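Local coordinates for 11S globulin seed storage protein (Amaranthus hypochondriacus, PDB 3QAC), which probably serves as a seed storage protein, a reservoir of nutrients laid down as hexamers whose subunits are each cut into disulfide-linked acidic and basic chains, at residues I53-E58 with P178-L183; N210-F215 with E222-S227; P302-L307 with R332-A337. One frame throughout, in Å; residues are numbered along the deposited sequence.

Contact 1: residues I53-E58 with P178-L183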
loop_
_atom_site.group_PDB
_atom_site.type_symbol
_atom_site.label_atom_id
_atom_site.label_comp_id
_atom_site.label_asym_id
_atom_site.label_seq_id
_atom_site.Cartn_x
_atom_site.Cartn_y
_atom_site.Cartn_z
ATOM N N ILE A 53 22.595 -5.367 3.738
ATOM C CA ILE A 53 23.981 -5.044 4.006
ATOM C C ILE A 53 24.429 -5.579 5.360
ATOM O O ILE A 53 23.616 -5.892 6.242
ATOM C CB ILE A 53 24.240 -3.548 3.968
ATOM C CG1 ILE A 53 23.420 -2.838 5.038
ATOM C CG2 ILE A 53 23.943 -2.995 2.582
ATOM C CD1 ILE A 53 23.898 -1.405 5.291
ATOM N N ARG A 54 25.738 -5.699 5.513
ATOM C CA ARG A 54 26.311 -6.060 6.785
ATOM C C ARG A 54 27.436 -5.080 7.025
ATOM O O ARG A 54 28.287 -4.888 6.163
ATOM C CB ARG A 54 26.806 -7.502 6.772
ATOM C CG ARG A 54 27.674 -7.865 7.963
ATOM C CD ARG A 54 28.061 -9.335 7.940
ATOM N NE ARG A 54 28.872 -9.671 6.773
ATOM C CZ ARG A 54 28.798 -10.827 6.123
ATOM N NH1 ARG A 54 29.564 -11.051 5.064
ATOM N NH2 ARG A 54 27.946 -11.758 6.524
ATOM N N ARG A 55 27.404 -4.406 8.164
ATOM C CA ARG A 55 28.453 -3.454 8.483
ATOM C C ARG A 55 29.236 -4.013 9.629
ATOM O O ARG A 55 28.666 -4.503 10.614
ATOM C CB ARG A 55 27.903 -2.087 8.872
ATOM C CG ARG A 55 27.007 -1.436 7.830
ATOM C CD ARG A 55 26.662 -0.010 8.244
ATOM N NE ARG A 55 25.713 0.621 7.334
ATOM C CZ ARG A 55 26.036 1.152 6.154
ATOM N NH1 ARG A 55 27.290 1.106 5.707
ATOM N NH2 ARG A 55 25.096 1.709 5.402
ATOM N N THR A 56 30.550 -3.953 9.478
ATOM C CA THR A 56 31.462 -4.328 10.526
ATOM C C THR A 56 32.167 -3.061 10.934
ATOM O O THR A 56 32.925 -2.482 10.168
ATOM C CB THR A 56 32.464 -5.339 10.007
ATOM O OG1 THR A 56 31.759 -6.513 9.594
ATOM C CG2 THR A 56 33.465 -5.698 11.088
ATOM N N ILE A 57 31.865 -2.600 12.129
ATOM C CA ILE A 57 32.446 -1.377 12.630
ATOM C C ILE A 57 33.495 -1.766 13.648
ATOM O O ILE A 57 33.174 -2.352 14.691
ATOM C CB ILE A 57 31.393 -0.524 13.347
ATOM C CG1 ILE A 57 30.178 -0.311 12.445
ATOM C CG2 ILE A 57 31.994 0.797 13.802
ATOM C CD1 ILE A 57 29.065 0.460 13.102
ATOM N N GLU A 58 34.744 -1.446 13.346
ATOM C CA GLU A 58 35.844 -1.755 14.252
ATOM C C GLU A 58 35.674 -1.016 15.581
ATOM O O GLU A 58 34.969 -0.007 15.643
ATOM C CB GLU A 58 37.186 -1.400 13.606
ATOM C CG GLU A 58 37.462 -2.114 12.289
ATOM C CD GLU A 58 38.716 -1.592 11.618
ATOM O OE1 GLU A 58 39.512 -0.916 12.311
ATOM O OE2 GLU A 58 38.908 -1.849 10.404
ATOM N N PRO A 178 18.464 0.690 -2.481
ATOM C CA PRO A 178 18.309 1.669 -1.398
ATOM C C PRO A 178 18.899 2.999 -1.827
ATOM O O PRO A 178 19.826 3.044 -2.639
ATOM C CB PRO A 178 19.141 1.073 -0.265
ATOM C CG PRO A 178 19.092 -0.398 -0.512
ATOM C CD PRO A 178 19.140 -0.533 -2.023
ATOM N N THR A 179 18.334 4.075 -1.311
ATOM C CA THR A 179 18.911 5.383 -1.485
ATOM C C THR A 179 19.390 5.822 -0.118
ATOM O O THR A 179 18.611 5.873 0.843
ATOM C CB THR A 179 17.889 6.360 -2.024
ATOM O OG1 THR A 179 17.489 5.934 -3.331
ATOM C CG2 THR A 179 18.473 7.736 -2.137
ATOM N N ARG A 180 20.684 6.094 -0.017
ATOM C CA ARG A 180 21.237 6.550 1.235
ATOM C C ARG A 180 21.821 7.947 1.171
ATOM O O ARG A 180 22.570 8.282 0.251
ATOM C CB ARG A 180 22.301 5.597 1.745
ATOM C CG ARG A 180 22.597 5.860 3.218
ATOM C CD ARG A 180 23.450 4.783 3.765
ATOM N NE ARG A 180 22.717 3.534 3.840
ATOM C CZ ARG A 180 22.050 3.160 4.914
ATOM N NH1 ARG A 180 22.034 3.957 5.964
ATOM N NH2 ARG A 180 21.418 1.998 4.943
ATOM N N PHE A 181 21.477 8.746 2.179
ATOM C CA PHE A 181 21.968 10.109 2.300
ATOM C C PHE A 181 22.832 10.190 3.558
ATOM O O PHE A 181 22.383 9.822 4.640
ATOM C CB PHE A 181 20.801 11.092 2.437
ATOM C CG PHE A 181 19.769 11.010 1.333
ATOM C CD1 PHE A 181 19.624 12.046 0.427
ATOM C CD2 PHE A 181 18.924 9.919 1.227
ATOM C CE1 PHE A 181 18.665 11.997 -0.576
ATOM C CE2 PHE A 181 17.961 9.862 0.230
ATOM C CZ PHE A 181 17.828 10.909 -0.673
ATOM N N TYR A 182 24.073 10.651 3.413
ATOM C CA TYR A 182 24.955 10.844 4.566
ATOM C C TYR A 182 25.027 12.305 4.975
ATOM O O TYR A 182 24.852 13.218 4.153
ATOM C CB TYR A 182 26.369 10.321 4.296
ATOM C CG TYR A 182 26.530 8.837 4.514
ATOM C CD1 TYR A 182 26.249 7.931 3.508
ATOM C CD2 TYR A 182 26.947 8.345 5.728
ATOM C CE1 TYR A 182 26.401 6.566 3.707
ATOM C CE2 TYR A 182 27.093 6.989 5.943
ATOM C CZ TYR A 182 26.828 6.098 4.930
ATOM O OH TYR A 182 26.978 4.738 5.154
ATOM N N LEU A 183 25.292 12.507 6.260
ATOM C CA LEU A 183 25.284 13.834 6.853
ATOM C C LEU A 183 26.691 14.318 7.143
ATOM O O LEU A 183 26.877 15.382 7.722
ATOM C CB LEU A 183 24.467 13.798 8.137
ATOM C CG LEU A 183 22.986 13.826 7.799
ATOM C CD1 LEU A 183 22.138 13.456 9.000
ATOM C CD2 LEU A 183 22.658 15.218 7.292
#
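Arg55, on strand 53-57, and Arg180, on strand 180-182, point their guanidinium groups at the same spot from segments that run roughly parallel, their axes 26° apart but 14.8 Å from one another at closest approach. Even the nearest backbone pair, Ile53 CA and Pro178 CA, is separated by 10.3 Å, so side chains alone bridge the interior of this N-terminal cupin barrel. Arg55 extends fully from CG to NE and drives NH2 end-on into the flat of the opposing group: Arg55 NH2 stands over the centre of the Arg180 guanidinium, 3.4 Å from both Arg180 NE and Arg180 CZ. Arg55 NH2 and Arg180 NE, both donors, are not bonded to each other. A bend in Arg180 at chi3 (-69°) swings its guanidinium round, and the two planes end up 85° apart. Tyr182 comes in beside it, again from the direction opposite to Arg55 and with its ring nearly perpendicular to the Arg55 plane; Tyr182 OH lies 3.6 Å from Arg55 NH2 and 3.7 Å from Arg55 NH1. On the near side, Ile53 lays CD1 over one face of the Arg55 guanidinium, toward its rim, and Ile53 CD1 also comes within 4.2 Å of Arg180 NH2. What draws these donors together is Glu190: its OE1 takes salt bridges from Arg55 NH2 and Arg180 NE, while its OE2 is hydrogen-bonded to Tyr182 OH. Arg180 spends its other nitrogens on Glu72 and on Ser66 OG. With a leucine in its place, Glu72 and Glu190 would probably each lose a salt bridge, and Ser66 OG a donor. The result is a buried charge network in which two arginines share one carboxylate, which probably holds both guanidinium groups in place and balances their charge.

Contact 2: residues N210-F215 with E222-S227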
loop_
_atom_site.group_PDB
_atom_site.type_symbol
_atom_site.label_atom_id
_atom_site.label_comp_id
_atom_site.label_asym_id
_atom_site.label_seq_id
_atom_site.Cartn_x
_atom_site.Cartn_y
_atom_site.Cartn_z
ATOM N N ASN A 210 28.491 13.699 0.898
ATOM C CA ASN A 210 27.382 13.805 1.850
ATOM C C ASN A 210 26.485 14.977 1.466
ATOM O O ASN A 210 26.881 15.817 0.661
ATOM C CB ASN A 210 27.899 13.959 3.290
ATOM C CG ASN A 210 28.380 15.377 3.596
ATOM O OD1 ASN A 210 27.598 16.322 3.572
ATOM N ND2 ASN A 210 29.665 15.523 3.900
ATOM N N ILE A 211 25.283 15.046 2.027
ATOM C CA ILE A 211 24.310 15.999 1.500
ATOM C C ILE A 211 24.791 17.438 1.579
ATOM O O ILE A 211 24.404 18.270 0.760
ATOM C CB ILE A 211 22.924 15.887 2.160
ATOM C CG1 ILE A 211 22.972 16.348 3.611
ATOM C CG2 ILE A 211 22.390 14.477 2.041
ATOM C CD1 ILE A 211 21.619 16.334 4.245
ATOM N N PHE A 212 25.634 17.732 2.564
ATOM C CA PHE A 212 26.135 19.089 2.738
ATOM C C PHE A 212 26.990 19.504 1.555
ATOM O O PHE A 212 26.924 20.652 1.124
ATOM C CB PHE A 212 26.901 19.228 4.048
ATOM C CG PHE A 212 26.029 19.135 5.262
ATOM C CD1 PHE A 212 26.265 18.183 6.232
ATOM C CD2 PHE A 212 24.949 19.986 5.413
ATOM C CE1 PHE A 212 25.450 18.094 7.349
ATOM C CE2 PHE A 212 24.131 19.898 6.514
ATOM C CZ PHE A 212 24.383 18.949 7.487
ATOM N N ARG A 213 27.779 18.572 1.026
ATOM C CA ARG A 213 28.585 18.861 -0.150
ATOM C C ARG A 213 27.729 19.478 -1.256
ATOM O O ARG A 213 28.217 20.233 -2.095
ATOM C CB ARG A 213 29.286 17.598 -0.669
ATOM C CG ARG A 213 29.455 17.587 -2.187
ATOM C CD ARG A 213 30.732 16.898 -2.645
ATOM N NE ARG A 213 30.925 17.076 -4.086
ATOM C CZ ARG A 213 31.985 16.645 -4.770
ATOM N NH1 ARG A 213 32.967 16.003 -4.149
ATOM N NH2 ARG A 213 32.060 16.858 -6.081
ATOM N N GLY A 214 26.440 19.167 -1.244
ATOM C CA GLY A 214 25.556 19.651 -2.287
ATOM C C GLY A 214 25.249 21.135 -2.199
ATOM O O GLY A 214 24.982 21.788 -3.206
ATOM N N PHE A 215 25.269 21.685 -0.995
ATOM C CA PHE A 215 24.869 23.074 -0.850
ATOM C C PHE A 215 26.004 24.063 -1.117
ATOM O O PHE A 215 27.184 23.787 -0.865
ATOM C CB PHE A 215 24.246 23.326 0.525
ATOM C CG PHE A 215 22.922 22.638 0.730
ATOM C CD1 PHE A 215 21.757 23.177 0.202
ATOM C CD2 PHE A 215 22.842 21.464 1.477
ATOM C CE1 PHE A 215 20.534 22.561 0.396
ATOM C CE2 PHE A 215 21.625 20.833 1.681
ATOM C CZ PHE A 215 20.464 21.381 1.145
ATOM N N GLU A 222 26.073 30.375 6.624
ATOM C CA GLU A 222 24.983 31.218 7.066
ATOM C C GLU A 222 23.989 30.399 7.873
ATOM O O GLU A 222 23.506 30.835 8.922
ATOM C CB GLU A 222 24.285 31.817 5.853
ATOM C CG GLU A 222 23.054 32.618 6.196
ATOM C CD GLU A 222 23.150 34.059 5.731
ATOM O OE1 GLU A 222 23.720 34.888 6.482
ATOM O OE2 GLU A 222 22.654 34.360 4.618
ATOM N N SER A 223 23.688 29.203 7.377
ATOM C CA SER A 223 22.653 28.376 7.980
ATOM C C SER A 223 22.992 28.063 9.422
ATOM O O SER A 223 22.141 28.152 10.294
ATOM C CB SER A 223 22.466 27.080 7.192
ATOM O OG SER A 223 21.872 27.336 5.936
ATOM N N PHE A 224 24.250 27.718 9.662
ATOM C CA PHE A 224 24.675 27.288 10.986
ATOM C C PHE A 224 25.232 28.411 11.855
ATOM O O PHE A 224 25.629 28.170 12.989
ATOM C CB PHE A 224 25.700 26.151 10.872
ATOM C CG PHE A 224 25.114 24.850 10.382
ATOM C CD1 PHE A 224 24.997 24.594 9.027
ATOM C CD2 PHE A 224 24.669 23.889 11.284
ATOM C CE1 PHE A 224 24.456 23.405 8.580
ATOM C CE2 PHE A 224 24.124 22.696 10.840
ATOM C CZ PHE A 224 24.018 22.454 9.488
ATOM N N GLY A 225 25.254 29.633 11.329
ATOM C CA GLY A 225 25.879 30.744 12.028
ATOM C C GLY A 225 27.340 30.418 12.254
ATOM O O GLY A 225 27.889 30.590 13.350
ATOM N N VAL A 226 27.978 29.931 11.199
ATOM C CA VAL A 226 29.308 29.367 11.334
ATOM C C VAL A 226 30.207 29.908 10.231
ATOM O O VAL A 226 29.716 30.392 9.203
ATOM C CB VAL A 226 29.227 27.820 11.331
ATOM C CG1 VAL A 226 30.029 27.213 10.194
ATOM C CG2 VAL A 226 29.638 27.254 12.692
ATOM N N SER A 227 31.520 29.866 10.450
ATOM C CA SER A 227 32.442 30.406 9.458
ATOM C C SER A 227 32.380 29.563 8.195
ATOM O O SER A 227 31.934 28.417 8.237
ATOM C CB SER A 227 33.874 30.461 10.002
ATOM O OG SER A 227 34.429 29.167 10.154
#
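Phe212 lies in a turn, residues 211-214, that has helical backbone angles without the regular bonding of a helix, whereas Phe224 stands near the end of helix 217-224, just before Gly225 closes the last turn in a Schellman motif. The two phenylalanines alone make this contact. Their rings form an offset edge-to-face pair, the edge of Phe224 directed at the face of Phe212, with planes at 75° and ring centroids 5.9 Å apart. The offset brings the meeting to the end of the Phe212 ring: Phe224 CZ lies 3.9 Å from Phe212 CE2 and 4.1 Å from Phe212 CZ. In both residues CG is anti to the carbonyl carbon (chi1 about -70°), which sends each ring across the gap toward the other. The backbone under Phe212 is fixed by an Asx turn, in which Phe212 N donates to Asn210 OD1 over a short 2.6 Å, a bent bond (131° at the hydrogen). A weak second bond reaches the same oxygen from Arg213 N, and Asn210 ND2 is held by Gly185 O and Leu234 O. Leu234 of helix 228-235 packs against both phenylalanines, and Leu220 of helix 217-224 touches Phe212 as well. The second subunit joins in, with its Tyr430 against Phe212 and its Ile418 against Phe224, placing the ring pair between helices 217-224 and 228-235 of this chain and a neighbouring subunit.

Contact 3: residues P302-L307 with R332-A337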
loop_
_atom_site.group_PDB
_atom_site.type_symbol
_atom_site.label_atom_id
_atom_site.label_comp_id
_atom_site.label_asym_id
_atom_site.label_seq_id
_atom_site.Cartn_x
_atom_site.Cartn_y
_atom_site.Cartn_z
ATOM N N PRO A 302 12.852 -29.057 23.874
ATOM C CA PRO A 302 13.949 -29.765 24.541
ATOM C C PRO A 302 14.952 -30.376 23.570
ATOM O O PRO A 302 14.617 -31.316 22.847
ATOM C CB PRO A 302 13.215 -30.868 25.299
ATOM C CG PRO A 302 11.921 -30.221 25.694
ATOM C CD PRO A 302 11.581 -29.216 24.603
ATOM N N GLU A 303 16.173 -29.849 23.571
ATOM C CA GLU A 303 17.235 -30.357 22.709
ATOM C C GLU A 303 16.840 -30.362 21.232
ATOM O O GLU A 303 17.243 -31.240 20.460
ATOM C CB GLU A 303 17.678 -31.745 23.166
ATOM C CG GLU A 303 18.486 -31.723 24.461
ATOM C CD GLU A 303 18.808 -33.117 24.978
ATOM O OE1 GLU A 303 17.915 -33.995 24.915
ATOM O OE2 GLU A 303 19.947 -33.333 25.453
ATOM N N ALA A 304 16.037 -29.377 20.850
ATOM C CA ALA A 304 15.742 -29.119 19.446
ATOM C C ALA A 304 16.199 -27.699 19.156
ATOM O O ALA A 304 16.982 -27.461 18.240
ATOM C CB ALA A 304 14.266 -29.283 19.166
ATOM N N GLY A 305 15.710 -26.764 19.967
ATOM C CA GLY A 305 16.137 -25.377 19.933
ATOM C C GLY A 305 15.015 -24.394 20.248
ATOM O O GLY A 305 14.036 -24.725 20.923
ATOM N N ARG A 306 15.147 -23.175 19.742
ATOM C CA ARG A 306 14.130 -22.170 19.982
ATOM C C ARG A 306 13.918 -21.199 18.816
ATOM O O ARG A 306 14.770 -21.034 17.920
ATOM C CB ARG A 306 14.433 -21.390 21.262
ATOM C CG ARG A 306 15.735 -20.648 21.227
ATOM C CD ARG A 306 15.765 -19.593 22.306
ATOM N NE ARG A 306 17.075 -19.510 22.945
ATOM C CZ ARG A 306 18.049 -18.681 22.573
ATOM N NH1 ARG A 306 19.206 -18.690 23.231
ATOM N NH2 ARG A 306 17.878 -17.845 21.546
ATOM N N LEU A 307 12.763 -20.552 18.861
ATOM C CA LEU A 307 12.368 -19.587 17.868
ATOM C C LEU A 307 11.866 -18.390 18.646
ATOM O O LEU A 307 11.109 -18.538 19.595
ATOM C CB LEU A 307 11.270 -20.189 17.000
ATOM C CG LEU A 307 10.867 -19.483 15.726
ATOM C CD1 LEU A 307 12.062 -19.430 14.748
ATOM C CD2 LEU A 307 9.700 -20.228 15.127
ATOM N N ARG A 332 22.265 -29.350 17.655
ATOM C CA ARG A 332 22.802 -30.405 16.794
ATOM C C ARG A 332 21.716 -31.334 16.240
ATOM O O ARG A 332 20.906 -31.883 16.983
ATOM C CB ARG A 332 23.950 -31.188 17.478
ATOM C CG ARG A 332 23.544 -32.199 18.563
ATOM C CD ARG A 332 23.964 -33.647 18.210
ATOM N NE ARG A 332 25.260 -34.059 18.761
ATOM C CZ ARG A 332 25.461 -35.163 19.485
ATOM N NH1 ARG A 332 24.450 -35.978 19.763
ATOM N NH2 ARG A 332 26.676 -35.459 19.940
ATOM N N ASN A 333 21.707 -31.466 14.914
ATOM C CA ASN A 333 20.816 -32.368 14.173
ATOM C C ASN A 333 19.322 -32.089 14.319
ATOM O O ASN A 333 18.492 -32.865 13.858
ATOM C CB ASN A 333 21.132 -33.832 14.482
ATOM C CG ASN A 333 22.593 -34.175 14.229
ATOM O OD1 ASN A 333 23.230 -33.624 13.327
ATOM N ND2 ASN A 333 23.135 -35.084 15.032
ATOM N N ALA A 334 18.981 -30.977 14.953
ATOM C CA ALA A 334 17.588 -30.614 15.107
ATOM C C ALA A 334 17.098 -30.001 13.814
ATOM O O ALA A 334 17.891 -29.544 12.979
ATOM C CB ALA A 334 17.407 -29.645 16.254
ATOM N N MET A 335 15.785 -30.008 13.640
ATOM C CA MET A 335 15.197 -29.429 12.448
ATOM C C MET A 335 13.977 -28.583 12.775
ATOM O O MET A 335 13.321 -28.763 13.804
ATOM C CB MET A 335 14.830 -30.512 11.424
ATOM C CG MET A 335 13.382 -30.949 11.483
ATOM S SD MET A 335 12.924 -32.044 10.115
ATOM C CE MET A 335 14.329 -33.156 10.118
ATOM N N MET A 336 13.711 -27.631 11.894
ATOM C CA MET A 336 12.451 -26.919 11.904
ATOM C C MET A 336 11.593 -27.588 10.842
ATOM O O MET A 336 11.989 -27.665 9.685
ATOM C CB MET A 336 12.674 -25.446 11.580
ATOM C CG MET A 336 11.404 -24.627 11.640
ATOM S SD MET A 336 11.769 -22.872 11.700
ATOM C CE MET A 336 10.138 -22.189 11.954
ATOM N N ALA A 337 10.443 -28.108 11.245
ATOM C CA ALA A 337 9.580 -28.819 10.323
ATOM C C ALA A 337 9.316 -28.015 9.062
ATOM O O ALA A 337 9.343 -26.786 9.080
ATOM C CB ALA A 337 8.272 -29.177 10.981
#
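Ala304 is joined by a backbone hydrogen bond to Tyr331, just past strand 324-330, and presents its carbonyl O to the methyl of Ala334, with Ala304 O and Ala334 CB 3.0 Å apart. That oxygen-to-methyl approach is close packing, not a hydrogen bond. The same methyl rests against the rest of the residue: Ala334 CB is 3.6 Å from Ala304 CA and 4.3 Å from Ala304 CB, so the two backbones come close where both residues are alanines. Ala304 and Gly305 together form a classic beta bulge opposite strand 299-301. Gly305 takes a phi of 145°, at which a side chain would jam against the preceding carbonyl O, so its backbone angles by themselves call for glycine. Further along, Leu307 and Met336 cross at about a right angle and touch by methyls, Leu307 CD2 to Met336 CE at 3.8 Å. Met336 has CG anti to the backbone N (chi1 -177°) and stays extended to its end, which carries CE over to a leucine that its CB does not face. The two segments belong to different sheets of the C-terminal cupin: strand 305-310 lies between strands 299-301 and 324-330, while strand 335-341 pairs with strands 385-391, 408-410 and 449-450. Phe408 touches both Leu307 and Met336, and Leu449 both Ala304 and Met336, so these strands of the second sheet complete the apolar layer where the sheets face each other.

Contacts 1 and 2 adjoin in the N-terminal half of the subunit, their centres 22 Å apart. Tyr182 O to Ile211 N, 2.8 Å, is a probable hydrogen bond between them, and Leu183 CD2 packs on Ile211 CD1 at 3.4 Å. The segment that leads into helix 217-224 is thereby joined to strand 180-182 of the first barrel. Contact 3 belongs to the second cupin, across the centre of the chain: about 34 Å from contact 1 and 54 Å from contact 2, between centres. The trimer narrows that gap, because Met335 of contact 3 packs on Ser223 of the third subunit, a residue of that copy's contact 2, so helical and barrel parts meet between chains.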